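Transcarboxylase 5S subunit (Propionibacterium freudenreichii subsp. shermanii, PDB 1RQB) transfers a carboxyl group from the biotin of the 1.3S subunit to pyruvate, forming oxaloacetate in a cobalt-dependent reaction within the transcarboxylase complex. Local coordinates at residues M101-Q106 with R121-S126. Sequence-based numbering, arbitrary orientation.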
loop_
_atom_site.group_PDB
_atom_site.type_symbol
_atom_site.label_atom_id
_atom_site.label_comp_id
_atom_site.label_asym_id
_atom_site.label_seq_id
_atom_site.Cartn_x
_atom_site.Cartn_y
_atom_site.Cartn_z
HETATM N N MSE A 101 -22.658 -11.638 0.585
HETATM C CA MSE A 101 -23.008 -10.553 1.514
HETATM C C MSE A 101 -22.393 -10.859 2.880
HETATM O O MSE A 101 -22.002 -11.992 3.157
HETATM C CB MSE A 101 -24.525 -10.429 1.707
HETATM C CG MSE A 101 -25.170 -11.584 2.490
HETATM SE SE MSE A 101 -27.038 -11.225 3.029
HETATM C CE MSE A 101 -26.741 -9.557 3.977
ATOM N N LEU A 102 -22.310 -9.824 3.707
ATOM C CA LEU A 102 -21.825 -9.933 5.089
ATOM C C LEU A 102 -23.060 -9.755 5.974
ATOM O O LEU A 102 -23.779 -8.766 5.837
ATOM C CB LEU A 102 -20.806 -8.824 5.399
ATOM C CG LEU A 102 -20.259 -8.866 6.834
ATOM C CD1 LEU A 102 -19.383 -10.105 7.003
ATOM C CD2 LEU A 102 -19.455 -7.598 7.152
ATOM N N LEU A 103 -23.311 -10.719 6.858
ATOM C CA LEU A 103 -24.499 -10.695 7.725
ATOM C C LEU A 103 -24.059 -10.929 9.172
ATOM O O LEU A 103 -23.420 -11.938 9.465
ATOM C CB LEU A 103 -25.454 -11.807 7.287
ATOM C CG LEU A 103 -26.794 -11.893 8.014
ATOM C CD1 LEU A 103 -27.623 -10.636 7.707
ATOM C CD2 LEU A 103 -27.524 -13.144 7.561
ATOM N N ARG A 104 -24.431 -10.030 10.084
ATOM C CA ARG A 104 -23.966 -10.154 11.472
ATOM C C ARG A 104 -24.874 -11.053 12.315
ATOM O O ARG A 104 -25.454 -10.633 13.314
ATOM C CB ARG A 104 -23.797 -8.757 12.093
ATOM C CG ARG A 104 -23.070 -8.772 13.455
ATOM C CD ARG A 104 -22.610 -7.376 13.885
ATOM N NE ARG A 104 -23.693 -6.423 14.110
ATOM C CZ ARG A 104 -24.124 -6.065 15.317
ATOM N NH1 ARG A 104 -23.564 -6.587 16.402
ATOM N NH2 ARG A 104 -25.096 -5.174 15.445
ATOM N N GLY A 105 -24.977 -12.310 11.906
ATOM C CA GLY A 105 -25.764 -13.286 12.647
ATOM C C GLY A 105 -27.162 -12.902 13.107
ATOM O O GLY A 105 -27.981 -12.427 12.320
ATOM N N GLN A 106 -27.417 -13.084 14.398
ATOM C CA GLN A 106 -28.744 -12.835 14.983
ATOM C C GLN A 106 -29.118 -11.352 14.901
ATOM O O GLN A 106 -30.293 -11.006 15.012
ATOM C CB GLN A 106 -28.754 -13.303 16.442
ATOM C CG GLN A 106 -30.147 -13.598 16.996
ATOM C CD GLN A 106 -30.723 -14.864 16.385
ATOM O OE1 GLN A 106 -29.986 -15.800 16.081
ATOM N NE2 GLN A 106 -32.043 -14.906 16.217
ATOM N N ARG A 121 -36.884 -15.120 7.934
ATOM C CA ARG A 121 -37.483 -14.363 6.826
ATOM C C ARG A 121 -36.450 -13.525 6.071
ATOM O O ARG A 121 -36.530 -13.410 4.850
ATOM C CB ARG A 121 -38.602 -13.465 7.331
ATOM C CG ARG A 121 -39.827 -14.263 7.784
ATOM C CD ARG A 121 -40.913 -13.341 8.266
ATOM N NE ARG A 121 -42.149 -14.045 8.600
ATOM C CZ ARG A 121 -43.095 -14.360 7.715
ATOM N NH1 ARG A 121 -42.953 -14.038 6.434
ATOM N NH2 ARG A 121 -44.198 -14.980 8.115
ATOM N N PHE A 122 -35.492 -12.934 6.780
ATOM C CA PHE A 122 -34.485 -12.101 6.105
ATOM C C PHE A 122 -33.632 -12.965 5.176
ATOM O O PHE A 122 -33.406 -12.627 4.015
ATOM C CB PHE A 122 -33.565 -11.417 7.116
ATOM C CG PHE A 122 -32.544 -10.499 6.473
ATOM C CD1 PHE A 122 -32.820 -9.149 6.296
ATOM C CD2 PHE A 122 -31.335 -11.006 5.991
ATOM C CE1 PHE A 122 -31.907 -8.298 5.636
ATOM C CE2 PHE A 122 -30.406 -10.164 5.323
ATOM C CZ PHE A 122 -30.700 -8.809 5.149
ATOM N N VAL A 123 -33.143 -14.079 5.699
ATOM C CA VAL A 123 -32.293 -14.969 4.895
ATOM C C VAL A 123 -33.085 -15.507 3.702
ATOM O O VAL A 123 -32.581 -15.547 2.580
ATOM C CB VAL A 123 -31.747 -16.114 5.762
ATOM C CG1 VAL A 123 -31.058 -17.147 4.902
ATOM C CG2 VAL A 123 -30.791 -15.546 6.792
ATOM N N ASP A 124 -34.336 -15.897 3.942
ATOM C CA ASP A 124 -35.186 -16.426 2.865
ATOM C C ASP A 124 -35.347 -15.396 1.743
ATOM O O ASP A 124 -35.199 -15.737 0.571
ATOM C CB ASP A 124 -36.564 -16.834 3.416
ATOM C CG ASP A 124 -37.540 -17.224 2.315
ATOM O OD1 ASP A 124 -38.390 -16.382 1.949
ATOM O OD2 ASP A 124 -37.452 -18.365 1.807
ATOM N N LYS A 125 -35.660 -14.143 2.075
ATOM C CA LYS A 125 -35.833 -13.104 1.048
ATOM C C LYS A 125 -34.505 -12.756 0.372
ATOM O O LYS A 125 -34.473 -12.461 -0.822
ATOM C CB LYS A 125 -36.480 -11.844 1.642
ATOM C CG LYS A 125 -37.976 -12.004 1.890
ATOM C CD LYS A 125 -38.669 -12.228 0.542
ATOM C CE LYS A 125 -40.156 -12.467 0.685
ATOM N NZ LYS A 125 -40.774 -12.774 -0.637
ATOM N N SER A 126 -33.415 -12.757 1.132
ATOM C CA SER A 126 -32.095 -12.491 0.541
ATOM C C SER A 126 -31.801 -13.548 -0.525
ATOM O O SER A 126 -31.400 -13.229 -1.644
ATOM C CB SER A 126 -31.011 -12.551 1.622
ATOM O OG SER A 126 -31.108 -11.439 2.495
#
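Leu103 and Phe122 supply the shortest approach of this contact, CD1 of the leucine lying 3.7 Å from CE2 of the ring as the two side chains pass alongside with opposite headings. Apolar packing of this kind makes up most of the strand-to-helix interface, with no hydrogen bond between the two segments, and two side chains of the strand, Met101 and Leu103, meet the ring. Met101, a selenomethionine here, meets Phe122 tip to tip: its CE sits in the ring plane, at the edge, 4.0 Å from CE2. The chain gets there by bending at its last torsion (chi3 -55°), which turns CE away from an extended course. The other branch of Leu103 serves a different partner, CD2 standing 4.1 Å from CG2 of Val123, with the two side chains set roughly perpendicular. An alanine in place of Phe122 would probably open a gap in front of Met101 CE and Leu103 CD1, both of which rest against ring atoms.

Strand 99-103 and helix 116-128 are the first two elements of a beta-alpha-beta unit completed by strand 133-136, one of the repeats that build the TIM barrel of this carboxyltransferase. As expected for such a crossover, the short strand and helix segments run antiparallel, at 177°, their axes coming within 12.2 Å of each other. Beyond the pair, Phe122 also touches Leu451 and Leu455 of helix 447-455, while Val123 packs on Ala152 and Val153 of helix 144-155.

The polar element is internal to the helix. Ser126 OG donates to Phe122 O at 3.0 Å, from above the carbonyl plane, and that oxygen also accepts from Ser126 N. The buried hydroxyl is thereby satisfied while its oxygen lies 4.1 Å from Met101 SE.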